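Local structure of secreted effector protein SifA (Salmonella typhimurium, 3CXB) at residues 29-34 with 44-49. The protein is a virulence effector secreted into host cells, where it binds PLEKHM2 (SKIP) and is required for endosomal tubulation and the formation of Salmonella-induced filaments. Numbering follows the deposited sequence.
Sequences VLWEKI and AKADRC
Trp31 reaches from helix 25-34 to helix 42-54 and touches it with the six-membered end of its indole. At the ring edge, close to the ring plane, CZ3 of Trp31 meets the methyl CB of Ala46 at 4.3 Å. Asp47 lies over one face instead: its CB stands 4.2 Å above the ring plane, displaced toward the rim, and is 4.3 Å from CH2 of Trp31. CH2 of Trp31 also lies 4.2 Å from the backbone N of Asp47. CG of Trp31 lies opposite the backbone N about CA-CB (chi1 -175°), which carries the indole toward helix 42-54. CA of Trp31 and CA of Asp47 are 8.0 Å apart. On the same face, OD2 of Asp47 lies over the indole and forms a salt bridge with Lys23, which makes a cation-pi contact with Trp31. Farther along helix 42-54, Leu50 packs on both Trp31 and Leu30, while Ala46 also rests on Leu72 and Leu75 of helix 62-75. With no hydrogen bond between the two segments, this helical hairpin is joined here by van der Waals contact with one indole, and Lys23 probably adds electrostatic attraction by engaging both the ring and the carboxylate.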
ATOM      1  N   VAL A  29      28.185   8.333  -7.581  1.00 50.06           N
ATOM      2  CA  VAL A  29      28.839   7.046  -7.477  1.00 48.02           C
ATOM      3  C   VAL A  29      27.783   5.943  -7.590  1.00 47.29           C
ATOM      4  O   VAL A  29      28.037   4.889  -8.162  1.00 47.92           O
ATOM      5  CB  VAL A  29      29.629   6.923  -6.135  1.00 50.46           C
ATOM      6  CG1 VAL A  29      28.740   7.259  -4.987  1.00 54.47           C
ATOM      7  CG2 VAL A  29      30.171   5.518  -5.952  1.00 49.79           C
ATOM      8  N   LEU A  30      26.588   6.191  -7.068  1.00 45.73           N
ATOM      9  CA  LEU A  30      25.546   5.173  -7.127  1.00 42.70           C
ATOM     10  C   LEU A  30      24.998   5.083  -8.527  1.00 43.83           C
ATOM     11  O   LEU A  30      24.751   3.997  -9.041  1.00 40.82           O
ATOM     12  CB  LEU A  30      24.399   5.497  -6.171  1.00 39.42           C
ATOM     13  CG  LEU A  30      23.188   4.589  -6.401  1.00 35.54           C
ATOM     14  CD1 LEU A  30      23.594   3.141  -6.205  1.00 37.64           C
ATOM     15  CD2 LEU A  30      22.092   4.936  -5.455  1.00 31.63           C
ATOM     16  N   TRP A  31      24.814   6.244  -9.142  1.00 44.84           N
ATOM     17  CA  TRP A  31      24.265   6.291 -10.480  1.00 48.00           C
ATOM     18  C   TRP A  31      25.199   5.673 -11.498  1.00 49.85           C
ATOM     19  O   TRP A  31      24.752   5.002 -12.429  1.00 50.36           O
ATOM     20  CB  TRP A  31      23.945   7.726 -10.875  1.00 48.56           C
ATOM     21  CG  TRP A  31      23.276   7.808 -12.206  1.00 49.54           C
ATOM     22  CD1 TRP A  31      23.773   8.386 -13.337  1.00 49.71           C
ATOM     23  CD2 TRP A  31      22.010   7.245 -12.562  1.00 50.15           C
ATOM     24  NE1 TRP A  31      22.900   8.216 -14.378  1.00 51.07           N
ATOM     25  CE2 TRP A  31      21.806   7.520 -13.930  1.00 51.75           C
ATOM     26  CE3 TRP A  31      21.029   6.529 -11.860  1.00 48.56           C
ATOM     27  CZ2 TRP A  31      20.661   7.106 -14.611  1.00 49.63           C
ATOM     28  CZ3 TRP A  31      19.895   6.115 -12.537  1.00 47.66           C
ATOM     29  CH2 TRP A  31      19.721   6.406 -13.900  1.00 48.84           C
ATOM     30  N   GLU A  32      26.497   5.895 -11.323  1.00 51.22           N
ATOM     31  CA  GLU A  32      27.474   5.343 -12.242  1.00 51.23           C
ATOM     32  C   GLU A  32      27.506   3.831 -12.145  1.00 50.17           C
ATOM     33  O   GLU A  32      28.046   3.163 -13.015  1.00 51.29           O
ATOM     34  CB  GLU A  32      28.865   5.893 -11.944  1.00 52.16           C
ATOM     35  CG  GLU A  32      29.705   6.090 -13.190  1.00 55.91           C
ATOM     36  CD  GLU A  32      28.982   6.924 -14.231  1.00 58.93           C
ATOM     37  OE1 GLU A  32      28.464   8.007 -13.865  1.00 60.23           O
ATOM     38  OE2 GLU A  32      28.931   6.498 -15.408  1.00 61.56           O
ATOM     39  N   LYS A  33      26.920   3.280 -11.094  1.00 50.58           N
ATOM     40  CA  LYS A  33      26.921   1.837 -10.943  1.00 52.61           C
ATOM     41  C   LYS A  33      25.573   1.198 -11.250  1.00 54.12           C
ATOM     42  O   LYS A  33      25.503   0.007 -11.554  1.00 53.70           O
ATOM     43  CB  LYS A  33      27.354   1.465  -9.522  1.00 56.33           C
ATOM     44  CG  LYS A  33      28.787   1.886  -9.197  1.00 62.20           C
ATOM     45  CD  LYS A  33      29.260   1.388  -7.839  1.00 64.25           C
ATOM     46  CE  LYS A  33      30.724   1.767  -7.623  1.00 68.09           C
ATOM     47  NZ  LYS A  33      31.284   1.250  -6.341  1.00 71.24           N
ATOM     48  N   ILE A  34      24.508   1.993 -11.171  1.00 53.61           N
ATOM     49  CA  ILE A  34      23.146   1.502 -11.397  1.00 51.63           C
ATOM     50  C   ILE A  34      22.647   1.948 -12.781  1.00 53.25           C
ATOM     51  O   ILE A  34      21.743   1.348 -13.365  1.00 49.85           O
ATOM     52  CB  ILE A  34      22.194   2.023 -10.245  1.00 53.39           C
ATOM     53  CG1 ILE A  34      21.004   1.083 -10.053  1.00 52.61           C
ATOM     54  CG2 ILE A  34      21.679   3.407 -10.555  1.00 49.15           C
ATOM     55  CD1 ILE A  34      21.397  -0.292  -9.552  1.00 55.38           C
ATOM     56  N   ALA A  44      16.038   8.320 -17.075  1.00 52.18           N
ATOM     57  CA  ALA A  44      15.625   9.662 -16.666  1.00 48.40           C
ATOM     58  C   ALA A  44      14.582   9.514 -15.547  1.00 47.04           C
ATOM     59  O   ALA A  44      14.564  10.301 -14.588  1.00 47.31           O
ATOM     60  CB  ALA A  44      15.036  10.418 -17.837  1.00 46.98           C
ATOM     61  N   LYS A  45      13.726   8.501 -15.661  1.00 44.69           N
ATOM     62  CA  LYS A  45      12.723   8.252 -14.638  1.00 46.56           C
ATOM     63  C   LYS A  45      13.326   7.608 -13.374  1.00 46.46           C
ATOM     64  O   LYS A  45      12.939   7.944 -12.249  1.00 47.15           O
ATOM     65  CB  LYS A  45      11.601   7.366 -15.184  1.00 48.78           C
ATOM     66  CG  LYS A  45      10.752   8.027 -16.268  1.00 53.42           C
ATOM     67  CD  LYS A  45       9.719   7.051 -16.840  1.00 55.43           C
ATOM     68  CE  LYS A  45       8.910   7.675 -17.979  1.00 57.29           C
ATOM     69  NZ  LYS A  45       7.817   6.786 -18.482  1.00 58.43           N
ATOM     70  N   ALA A  46      14.264   6.687 -13.543  1.00 45.41           N
ATOM     71  CA  ALA A  46      14.888   6.049 -12.385  1.00 45.93           C
ATOM     72  C   ALA A  46      15.745   7.082 -11.647  1.00 45.04           C
ATOM     73  O   ALA A  46      16.029   6.954 -10.453  1.00 43.14           O
ATOM     74  CB  ALA A  46      15.753   4.865 -12.835  1.00 41.77           C
ATOM     75  N   ASP A  47      16.150   8.108 -12.381  1.00 46.36           N
ATOM     76  CA  ASP A  47      16.975   9.166 -11.828  1.00 48.98           C
ATOM     77  C   ASP A  47      16.128  10.063 -10.936  1.00 51.70           C
ATOM     78  O   ASP A  47      16.556  10.471  -9.853  1.00 48.29           O
ATOM     79  CB  ASP A  47      17.600   9.974 -12.968  1.00 47.83           C
ATOM     80  CG  ASP A  47      18.420  11.145 -12.476  1.00 50.05           C
ATOM     81  OD1 ASP A  47      17.835  12.113 -11.969  1.00 54.60           O
ATOM     82  OD2 ASP A  47      19.656  11.107 -12.587  1.00 52.54           O
ATOM     83  N   ARG A  48      14.919  10.368 -11.393  1.00 56.11           N
ATOM     84  CA  ARG A  48      14.038  11.207 -10.606  1.00 59.61           C
ATOM     85  C   ARG A  48      13.558  10.412  -9.398  1.00 53.78           C
ATOM     86  O   ARG A  48      13.300  10.982  -8.343  1.00 55.04           O
ATOM     87  CB  ARG A  48      12.860  11.696 -11.447  1.00 71.57           C
ATOM     88  CG  ARG A  48      12.507  13.160 -11.181  1.00 89.21           C
ATOM     89  CD  ARG A  48      13.736  14.053 -11.326  1.00105.60           C
ATOM     90  NE  ARG A  48      13.433  15.464 -11.103  1.00122.09           N
ATOM     91  CZ  ARG A  48      14.341  16.439 -11.117  1.00130.82           C
ATOM     92  NH1 ARG A  48      15.618  16.157 -11.342  1.00135.88           N
ATOM     93  NH2 ARG A  48      13.973  17.698 -10.910  1.00136.31           N
ATOM     94  N   CYS A  49      13.442   9.098  -9.552  1.00 48.41           N
ATOM     95  CA  CYS A  49      13.047   8.240  -8.443  1.00 43.76           C
ATOM     96  C   CYS A  49      14.052   8.411  -7.308  1.00 42.18           C
ATOM     97  O   CYS A  49      13.708   8.801  -6.192  1.00 42.13           O
ATOM     98  CB  CYS A  49      13.060   6.777  -8.862  1.00 44.07           C
ATOM     99  SG  CYS A  49      11.586   6.200  -9.687  1.00 41.50           S
TER